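Long-range contacts in cellulase IBT99 (Metagenomes, PDB 6WBT), which probably hydrolyses 6-phospho-alpha-glucosides as a family 4 glycosidase, binding NAD, a manganese ion and glucose 6-phosphate: residues M93-E98 / N283-M288; Q99-H104 / K425-D430. All blocks are in the same frame, centred on the assembly; numbering follows the deposited sequence.

Contact 1 (M93-E98 / N283-M288). With G6P (6-O-phosphono-alpha-D-glucopyranose), chain F.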
HETATM    1  N   MSE A  93     -34.559  -2.525 -24.675  1.00 60.93           N
HETATM    2  CA  MSE A  93     -33.818  -3.464 -23.841  1.00 60.86           C
HETATM    3  C   MSE A  93     -33.823  -3.035 -22.379  1.00 61.08           C
HETATM    4  O   MSE A  93     -33.614  -3.856 -21.486  1.00 62.17           O
HETATM    5  CB  MSE A  93     -32.380  -3.610 -24.341  1.00 59.95           C
HETATM    6  CG  MSE A  93     -32.247  -4.464 -25.589  1.00 60.90           C
HETATM    7 SE   MSE A  93     -33.021  -6.237 -25.348  0.71 62.94          SE
HETATM    8  CE  MSE A  93     -32.064  -6.767 -23.734  1.00 63.55           C
ATOM      9  N   ARG A  94     -34.064  -1.745 -22.139  1.00 60.48           N
ATOM     10  CA  ARG A  94     -34.107  -1.254 -20.766  1.00 61.03           C
ATOM     11  C   ARG A  94     -35.312  -1.807 -20.017  1.00 63.97           C
ATOM     12  O   ARG A  94     -35.192  -2.223 -18.859  1.00 63.02           O
ATOM     13  CB  ARG A  94     -34.123   0.274 -20.749  1.00 58.84           C
ATOM     14  CG  ARG A  94     -34.244   0.859 -19.353  1.00 58.05           C
ATOM     15  CD  ARG A  94     -34.212   2.375 -19.367  1.00 58.25           C
ATOM     16  NE  ARG A  94     -34.364   2.921 -18.022  1.00 58.67           N
ATOM     17  CZ  ARG A  94     -34.309   4.216 -17.727  1.00 58.27           C
ATOM     18  NH1 ARG A  94     -34.103   5.108 -18.685  1.00 58.66           N
ATOM     19  NH2 ARG A  94     -34.458   4.615 -16.473  1.00 57.09           N
ATOM     20  N   VAL A  95     -36.483  -1.823 -20.660  1.00 65.96           N
ATOM     21  CA  VAL A  95     -37.671  -2.351 -19.998  1.00 67.13           C
ATOM     22  C   VAL A  95     -37.568  -3.861 -19.834  1.00 69.21           C
ATOM     23  O   VAL A  95     -38.167  -4.433 -18.916  1.00 70.78           O
ATOM     24  CB  VAL A  95     -38.945  -1.949 -20.767  1.00 66.29           C
ATOM     25  CG1 VAL A  95     -38.949  -0.457 -21.038  1.00 63.82           C
ATOM     26  CG2 VAL A  95     -39.067  -2.731 -22.066  1.00 67.89           C
ATOM     27  N   LYS A  96     -36.810  -4.531 -20.705  1.00 69.43           N
ATOM     28  CA  LYS A  96     -36.632  -5.970 -20.560  1.00 71.81           C
ATOM     29  C   LYS A  96     -35.678  -6.299 -19.420  1.00 72.80           C
ATOM     30  O   LYS A  96     -35.840  -7.328 -18.756  1.00 73.80           O
ATOM     31  CB  LYS A  96     -36.133  -6.576 -21.872  1.00 71.80           C
ATOM     32  CG  LYS A  96     -36.217  -8.093 -21.917  1.00 73.58           C
ATOM     33  CD  LYS A  96     -37.632  -8.565 -21.624  1.00 75.67           C
ATOM     34  CE  LYS A  96     -37.711 -10.081 -21.552  1.00 76.92           C
ATOM     35  NZ  LYS A  96     -39.078 -10.543 -21.182  1.00 78.03           N
ATOM     36  N   ASP A  97     -34.686  -5.440 -19.174  1.00 72.23           N
ATOM     37  CA  ASP A  97     -33.813  -5.635 -18.023  1.00 71.39           C
ATOM     38  C   ASP A  97     -34.569  -5.414 -16.719  1.00 71.56           C
ATOM     39  O   ASP A  97     -34.399  -6.175 -15.759  1.00 72.28           O
ATOM     40  CB  ASP A  97     -32.610  -4.695 -18.107  1.00 69.46           C
ATOM     41  CG  ASP A  97     -31.760  -4.943 -19.336  1.00 69.07           C
ATOM     42  OD1 ASP A  97     -32.040  -5.914 -20.069  1.00 69.81           O
ATOM     43  OD2 ASP A  97     -30.813  -4.163 -19.570  1.00 67.63           O
ATOM     44  N   GLU A  98     -35.410  -4.379 -16.669  1.00 71.00           N
ATOM     45  CA  GLU A  98     -36.158  -4.092 -15.450  1.00 71.56           C
ATOM     46  C   GLU A  98     -37.209  -5.162 -15.178  1.00 70.37           C
ATOM     47  O   GLU A  98     -37.470  -5.501 -14.018  1.00 71.27           O
ATOM     48  CB  GLU A  98     -36.806  -2.711 -15.549  1.00 74.01           C
ATOM     49  CG  GLU A  98     -35.814  -1.561 -15.573  1.00 75.70           C
ATOM     50  CD  GLU A  98     -36.455  -0.246 -15.964  1.00 77.61           C
ATOM     51  OE1 GLU A  98     -37.339  -0.254 -16.848  1.00 78.55           O
ATOM     52  OE2 GLU A  98     -36.081   0.797 -15.389  1.00 77.61           O
ATOM     53  N   ASN A 283     -45.400  -4.277 -14.622  1.00 81.41           N
ATOM     54  CA  ASN A 283     -46.044  -3.914 -15.875  1.00 81.12           C
ATOM     55  C   ASN A 283     -45.920  -2.430 -16.211  1.00 80.17           C
ATOM     56  O   ASN A 283     -46.528  -1.982 -17.189  1.00 80.33           O
ATOM     57  CB  ASN A 283     -47.529  -4.309 -15.848  1.00 82.84           C
ATOM     58  CG  ASN A 283     -47.738  -5.800 -15.608  1.00 84.41           C
ATOM     59  OD1 ASN A 283     -48.402  -6.195 -14.650  1.00 86.21           O
ATOM     60  ND2 ASN A 283     -47.185  -6.629 -16.487  1.00 84.29           N
ATOM     61  N   ASN A 284     -45.149  -1.657 -15.434  1.00 78.86           N
ATOM     62  CA  ASN A 284     -44.930  -0.230 -15.696  1.00 77.86           C
ATOM     63  C   ASN A 284     -43.618   0.161 -15.012  1.00 74.92           C
ATOM     64  O   ASN A 284     -43.563   0.935 -14.056  1.00 74.92           O
ATOM     65  CB  ASN A 284     -46.096   0.629 -15.200  1.00 79.63           C
ATOM     66  CG  ASN A 284     -45.980   2.088 -15.611  1.00 79.75           C
ATOM     67  OD1 ASN A 284     -45.637   2.949 -14.801  1.00 79.30           O
ATOM     68  ND2 ASN A 284     -46.282   2.372 -16.871  1.00 80.52           N
ATOM     69  N   THR A 285     -42.522  -0.387 -15.527  1.00 72.51           N
ATOM     70  CA  THR A 285     -41.205  -0.060 -15.016  1.00 71.82           C
ATOM     71  C   THR A 285     -40.818   1.354 -15.439  1.00 69.22           C
ATOM     72  O   THR A 285     -41.515   2.015 -16.213  1.00 69.00           O
ATOM     73  CB  THR A 285     -40.175  -1.072 -15.509  1.00 73.91           C
ATOM     74  OG1 THR A 285     -40.142  -1.052 -16.939  1.00 75.55           O
ATOM     75  CG2 THR A 285     -40.545  -2.467 -15.042  1.00 75.27           C
ATOM     76  N   ARG A 286     -39.686   1.819 -14.905  1.00 67.21           N
ATOM     77  CA  ARG A 286     -39.220   3.170 -15.200  1.00 64.84           C
ATOM     78  C   ARG A 286     -38.921   3.345 -16.685  1.00 63.81           C
ATOM     79  O   ARG A 286     -39.180   4.410 -17.257  1.00 63.83           O
ATOM     80  CB  ARG A 286     -37.982   3.487 -14.359  1.00 62.54           C
ATOM     81  CG  ARG A 286     -37.360   4.843 -14.642  1.00 60.47           C
ATOM     82  CD  ARG A 286     -38.375   5.963 -14.478  1.00 59.73           C
ATOM     83  NE  ARG A 286     -37.834   7.261 -14.872  1.00 58.08           N
ATOM     84  CZ  ARG A 286     -38.544   8.385 -14.903  1.00 57.76           C
ATOM     85  NH1 ARG A 286     -39.826   8.371 -14.566  1.00 58.99           N
ATOM     86  NH2 ARG A 286     -37.971   9.521 -15.273  1.00 56.11           N
ATOM     87  N   GLY A 287     -38.374   2.310 -17.325  1.00 62.64           N
ATOM     88  CA  GLY A 287     -38.123   2.393 -18.754  1.00 62.02           C
ATOM     89  C   GLY A 287     -39.398   2.558 -19.558  1.00 62.68           C
ATOM     90  O   GLY A 287     -39.418   3.252 -20.576  1.00 62.07           O
HETATM   91  N   MSE A 288     -40.478   1.923 -19.113  1.00 63.71           N
HETATM   92  CA  MSE A 288     -41.771   2.051 -19.772  1.00 65.03           C
HETATM   93  C   MSE A 288     -42.335   3.456 -19.603  1.00 63.53           C
HETATM   94  O   MSE A 288     -43.043   3.963 -20.473  1.00 62.97           O
HETATM   95  CB  MSE A 288     -42.758   1.021 -19.220  1.00 67.23           C
HETATM   96  CG  MSE A 288     -42.521  -0.396 -19.713  1.00 68.26           C
HETATM   97 SE   MSE A 288     -43.710  -1.677 -18.851  0.62 69.99          SE
HETATM   98  CE  MSE A 288     -43.617  -3.108 -20.169  1.00 71.80           C
TER
HETATM   99  C1  G6P F 502     -29.922  11.144 -13.683  1.00 91.49           C
HETATM  100  C2  G6P F 502     -29.003   9.928 -13.591  1.00 90.50           C
HETATM  101  C3  G6P F 502     -29.116   9.059 -14.838  1.00 89.51           C
HETATM  102  C4  G6P F 502     -30.577   8.747 -15.138  1.00 88.54           C
HETATM  103  C5  G6P F 502     -31.364  10.050 -15.213  1.00 88.09           C
HETATM  104  C6  G6P F 502     -32.833   9.828 -15.560  1.00 84.11           C
HETATM  105  O1  G6P F 502     -29.468  12.006 -14.732  1.00 92.79           O
HETATM  106  O2  G6P F 502     -27.648  10.363 -13.435  1.00 90.32           O
HETATM  107  O3  G6P F 502     -28.391   7.841 -14.641  1.00 89.80           O
HETATM  108  O4  G6P F 502     -30.678   8.044 -16.381  1.00 88.53           O
HETATM  109  O5  G6P F 502     -31.259  10.727 -13.961  1.00 90.46           O
HETATM  110  O6  G6P F 502     -33.086   8.458 -15.864  1.00 80.37           O
HETATM  111  P   G6P F 502     -34.468   8.041 -16.577  1.00 77.48           P
HETATM  112  O1P G6P F 502     -34.866   6.758 -15.891  1.00 77.80           O
HETATM  113  O2P G6P F 502     -34.108   7.901 -18.036  1.00 77.65           O
HETATM  114  O3P G6P F 502     -35.384   9.206 -16.283  1.00 76.76           O
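R94 leaves helix 90-103 fully extended, CG anti to the backbone N (chi1 177°), and passes over G287 to the phosphate of G6P, where R286 arrives with a chain bent at chi2 (56°). R94 NH1 donates an almost straight bond to O2P of G6P, 2.9 Å long, while R286 NH2 grips O3P at 2.8 Å; both guanidiniums present their edges to phosphorus. The anion probably offsets the repulsion between the two arginines, whose R94 NH2 and R286 NE lie 4.6 Å apart. R286 is also tied to D241 by a salt bridge. One turn on from R94, E98 OE1 accepts two bonds at the start of helix 286-291: G287 N comes at 2.8 Å on the syn lone pair, and the N-cap residue T285 places OG1 above the carboxylate plane at 2.9 Å. With no side chain on G287, V95 CG1 packs to 3.4 Å from G287 C and meets M288 CG. The contact thus joins helix 90-103, which follows strand 81-84 of the Rossmann-type NAD-binding part, to helix 286-291 of the C-terminal part; helix 242-249 flanks R286, and helix 114-136 covers the M93 and D97 side of helix 90-103.

Contact 2 (Q99-H104 / K425-D430)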
ATOM      1  N   GLN A  99     -37.817  -5.710 -16.232  1.00 67.69           N
ATOM      2  CA  GLN A  99     -38.855  -6.719 -16.039  1.00 67.29           C
ATOM      3  C   GLN A  99     -38.265  -8.050 -15.589  1.00 66.61           C
ATOM      4  O   GLN A  99     -38.871  -8.759 -14.777  1.00 69.21           O
ATOM      5  CB  GLN A  99     -39.665  -6.899 -17.322  1.00 68.11           C
ATOM      6  CG  GLN A  99     -40.722  -5.830 -17.545  1.00 69.73           C
ATOM      7  CD  GLN A  99     -41.577  -6.105 -18.766  1.00 72.44           C
ATOM      8  OE1 GLN A  99     -42.785  -5.865 -18.758  1.00 74.26           O
ATOM      9  NE2 GLN A  99     -40.954  -6.610 -19.824  1.00 72.23           N
ATOM     10  N   ILE A 100     -37.090  -8.410 -16.107  1.00 63.30           N
ATOM     11  CA  ILE A 100     -36.462  -9.667 -15.713  1.00 62.79           C
ATOM     12  C   ILE A 100     -36.056  -9.625 -14.245  1.00 63.98           C
ATOM     13  O   ILE A 100     -36.179 -10.620 -13.522  1.00 65.83           O
ATOM     14  CB  ILE A 100     -35.264  -9.975 -16.632  1.00 59.63           C
ATOM     15  CG1 ILE A 100     -35.756 -10.414 -18.014  1.00 58.72           C
ATOM     16  CG2 ILE A 100     -34.366 -11.042 -16.023  1.00 60.01           C
ATOM     17  CD1 ILE A 100     -34.643 -10.778 -18.970  1.00 56.56           C
ATOM     18  N   CYS A 101     -35.583  -8.468 -13.775  1.00 62.29           N
ATOM     19  CA  CYS A 101     -35.194  -8.339 -12.375  1.00 62.07           C
ATOM     20  C   CYS A 101     -36.405  -8.446 -11.455  1.00 62.75           C
ATOM     21  O   CYS A 101     -36.381  -9.187 -10.464  1.00 62.57           O
ATOM     22  CB  CYS A 101     -34.464  -7.015 -12.152  1.00 60.78           C
ATOM     23  SG  CYS A 101     -32.894  -6.868 -13.034  1.00 61.45           S
ATOM     24  N   LEU A 102     -37.476  -7.710 -11.765  1.00 63.10           N
ATOM     25  CA  LEU A 102     -38.676  -7.764 -10.935  1.00 65.61           C
ATOM     26  C   LEU A 102     -39.328  -9.139 -10.978  1.00 69.91           C
ATOM     27  O   LEU A 102     -40.013  -9.530 -10.025  1.00 72.00           O
ATOM     28  CB  LEU A 102     -39.670  -6.689 -11.374  1.00 64.33           C
ATOM     29  CG  LEU A 102     -39.187  -5.240 -11.262  1.00 61.83           C
ATOM     30  CD1 LEU A 102     -40.276  -4.276 -11.705  1.00 61.94           C
ATOM     31  CD2 LEU A 102     -38.733  -4.929  -9.846  1.00 60.58           C
ATOM     32  N   LYS A 103     -39.129  -9.885 -12.068  1.00 70.57           N
ATOM     33  CA  LYS A 103     -39.607 -11.259 -12.131  1.00 71.90           C
ATOM     34  C   LYS A 103     -38.904 -12.154 -11.118  1.00 71.41           C
ATOM     35  O   LYS A 103     -39.476 -13.167 -10.699  1.00 72.74           O
ATOM     36  CB  LYS A 103     -39.423 -11.807 -13.549  1.00 72.25           C
ATOM     37  CG  LYS A 103     -40.022 -13.184 -13.788  1.00 75.55           C
ATOM     38  CD  LYS A 103     -38.939 -14.235 -13.969  1.00 77.08           C
ATOM     39  CE  LYS A 103     -39.539 -15.600 -14.257  1.00 80.12           C
ATOM     40  NZ  LYS A 103     -38.488 -16.631 -14.483  1.00 80.04           N
ATOM     41  N   HIS A 104     -37.687 -11.800 -10.708  1.00 70.15           N
ATOM     42  CA  HIS A 104     -36.948 -12.545  -9.698  1.00 71.66           C
ATOM     43  C   HIS A 104     -36.933 -11.842  -8.347  1.00 74.91           C
ATOM     44  O   HIS A 104     -36.156 -12.228  -7.467  1.00 76.70           O
ATOM     45  CB  HIS A 104     -35.516 -12.801 -10.171  1.00 69.21           C
ATOM     46  CG  HIS A 104     -35.423 -13.742 -11.331  1.00 69.77           C
ATOM     47  ND1 HIS A 104     -35.317 -15.107 -11.175  1.00 71.41           N
ATOM     48  CD2 HIS A 104     -35.423 -13.515 -12.666  1.00 69.15           C
ATOM     49  CE1 HIS A 104     -35.255 -15.681 -12.363  1.00 71.58           C
ATOM     50  NE2 HIS A 104     -35.318 -14.738 -13.284  1.00 70.33           N
ATOM     51  N   LYS A 425     -27.624 -16.787 -10.429  1.00 58.32           N
ATOM     52  CA  LYS A 425     -27.525 -17.641 -11.608  1.00 58.68           C
ATOM     53  C   LYS A 425     -28.796 -17.585 -12.447  1.00 60.06           C
ATOM     54  O   LYS A 425     -28.727 -17.509 -13.680  1.00 60.41           O
ATOM     55  CB  LYS A 425     -27.228 -19.083 -11.195  1.00 58.84           C
ATOM     56  CG  LYS A 425     -26.809 -19.984 -12.347  1.00 59.73           C
ATOM     57  CD  LYS A 425     -26.913 -21.454 -11.971  1.00 61.72           C
ATOM     58  CE  LYS A 425     -26.283 -22.347 -13.026  1.00 62.41           C
ATOM     59  NZ  LYS A 425     -24.805 -22.179 -13.077  1.00 61.86           N
ATOM     60  N   LYS A 426     -29.963 -17.629 -11.798  1.00 61.78           N
ATOM     61  CA  LYS A 426     -31.223 -17.548 -12.530  1.00 63.39           C
ATOM     62  C   LYS A 426     -31.385 -16.199 -13.216  1.00 63.43           C
ATOM     63  O   LYS A 426     -31.977 -16.119 -14.299  1.00 63.61           O
ATOM     64  CB  LYS A 426     -32.394 -17.817 -11.584  1.00 64.61           C
ATOM     65  CG  LYS A 426     -32.492 -19.265 -11.129  1.00 67.19           C
ATOM     66  CD  LYS A 426     -33.203 -19.386  -9.789  1.00 69.52           C
ATOM     67  CE  LYS A 426     -34.602 -18.796  -9.835  1.00 71.41           C
ATOM     68  NZ  LYS A 426     -35.278 -18.909  -8.514  1.00 72.43           N
ATOM     69  N   LEU A 427     -30.868 -15.130 -12.607  1.00 62.38           N
ATOM     70  CA  LEU A 427     -30.898 -13.822 -13.251  1.00 61.08           C
ATOM     71  C   LEU A 427     -29.866 -13.727 -14.366  1.00 57.85           C
ATOM     72  O   LEU A 427     -30.146 -13.152 -15.424  1.00 56.24           O
ATOM     73  CB  LEU A 427     -30.671 -12.721 -12.216  1.00 62.91           C
ATOM     74  CG  LEU A 427     -31.935 -12.064 -11.656  1.00 66.98           C
ATOM     75  CD1 LEU A 427     -31.608 -11.225 -10.436  1.00 68.17           C
ATOM     76  CD2 LEU A 427     -32.603 -11.213 -12.726  1.00 67.25           C
ATOM     77  N   LEU A 428     -28.671 -14.286 -14.152  1.00 57.04           N
ATOM     78  CA  LEU A 428     -27.633 -14.229 -15.176  1.00 56.23           C
ATOM     79  C   LEU A 428     -28.060 -14.974 -16.434  1.00 57.27           C
ATOM     80  O   LEU A 428     -27.980 -14.437 -17.545  1.00 58.03           O
ATOM     81  CB  LEU A 428     -26.323 -14.801 -14.632  1.00 56.15           C
ATOM     82  CG  LEU A 428     -25.153 -14.864 -15.615  1.00 56.79           C
ATOM     83  CD1 LEU A 428     -24.786 -13.473 -16.108  1.00 56.52           C
ATOM     84  CD2 LEU A 428     -23.952 -15.544 -14.977  1.00 55.60           C
ATOM     85  N   ASP A 429     -28.525 -16.218 -16.277  1.00 57.58           N
ATOM     86  CA  ASP A 429     -28.965 -16.995 -17.430  1.00 57.96           C
ATOM     87  C   ASP A 429     -30.142 -16.335 -18.137  1.00 60.07           C
ATOM     88  O   ASP A 429     -30.281 -16.464 -19.359  1.00 60.06           O
ATOM     89  CB  ASP A 429     -29.332 -18.416 -16.999  1.00 57.17           C
ATOM     90  CG  ASP A 429     -28.125 -19.218 -16.553  1.00 55.23           C
ATOM     91  OD1 ASP A 429     -27.007 -18.923 -17.022  1.00 54.15           O
ATOM     92  OD2 ASP A 429     -28.296 -20.147 -15.734  1.00 56.10           O
ATOM     93  N   ASP A 430     -30.996 -15.629 -17.393  1.00 61.74           N
ATOM     94  CA  ASP A 430     -32.072 -14.875 -18.026  1.00 63.00           C
ATOM     95  C   ASP A 430     -31.531 -13.717 -18.854  1.00 60.92           C
ATOM     96  O   ASP A 430     -32.134 -13.347 -19.868  1.00 61.12           O
ATOM     97  CB  ASP A 430     -33.050 -14.360 -16.970  1.00 64.10           C
ATOM     98  CG  ASP A 430     -34.176 -15.335 -16.694  1.00 67.46           C
ATOM     99  OD1 ASP A 430     -34.700 -15.928 -17.660  1.00 69.50           O
ATOM    100  OD2 ASP A 430     -34.539 -15.508 -15.512  1.00 68.59           O
TER
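The H104 imidazole lies against helix 421-434 with L427 N over one face and D430 OD2 at its edge, near the ring plane; I100 O and K426 CE also lie at the edge. The motif is a nearly antiparallel pair of helices, the segment axes 10.2 Å apart at 155°, closed at the C-terminal end of helix 90-103 by a His-carboxylate hydrogen bond. H104 NE2 donates to D430 OD2, modelled at 2.5 Å, a length that is doubtful at this resolution, with the ring and carboxylate planes turned 53° apart. A carboxylate here could favour a protonated imidazole, and the K103 ammonium, NZ beyond salt-bridge range of D430 OD2, probably adds to the positive surroundings of the aspartate.

L427 carries the apolar half. Its CD2 reaches H104 CD2 at 3.6 Å and I100 CG2 at 3.7 Å, the leucine sliding past both side chains in the opposite direction, and C101 SG is a looser neighbour. I100 CG2, anti to its own backbone N, also touches D430 CB, so the aspartate meets the facing helix with its methylene as well as its carboxylate. A114 of helix 114-136 packs on both C101 and L427, while M431 and A434, farther along helix 421-434, continue the packing around I100. The exposed K426 crosses the imidazole obliquely: its CB lies 3.7 Å from H104 CE1, and the chain, bent at chi3 (58°), brings K426 CE to 4.0 Å from H104 ND1.

Contacts 1 and 2 use successive turns of helix 90-103, their centres about 13 Å apart. Contact 1 lies deeper, about 18 Å from the chain centre and with none of its touching residues exposed; contact 2, about 24 Å out, includes two exposed lysines. Chemistry follows place: towards the sugar phosphate the helix offers a basic group and a carboxylate that binds a helix start, whereas its outer end meets the C-terminal helix 421-434 through leucine and isoleucine packing and a single histidine-aspartate bond. The two join directly where T285 CG2 packs on L102 CD1 at 3.8 Å, bringing the 283-288 segment against both halves of the helix.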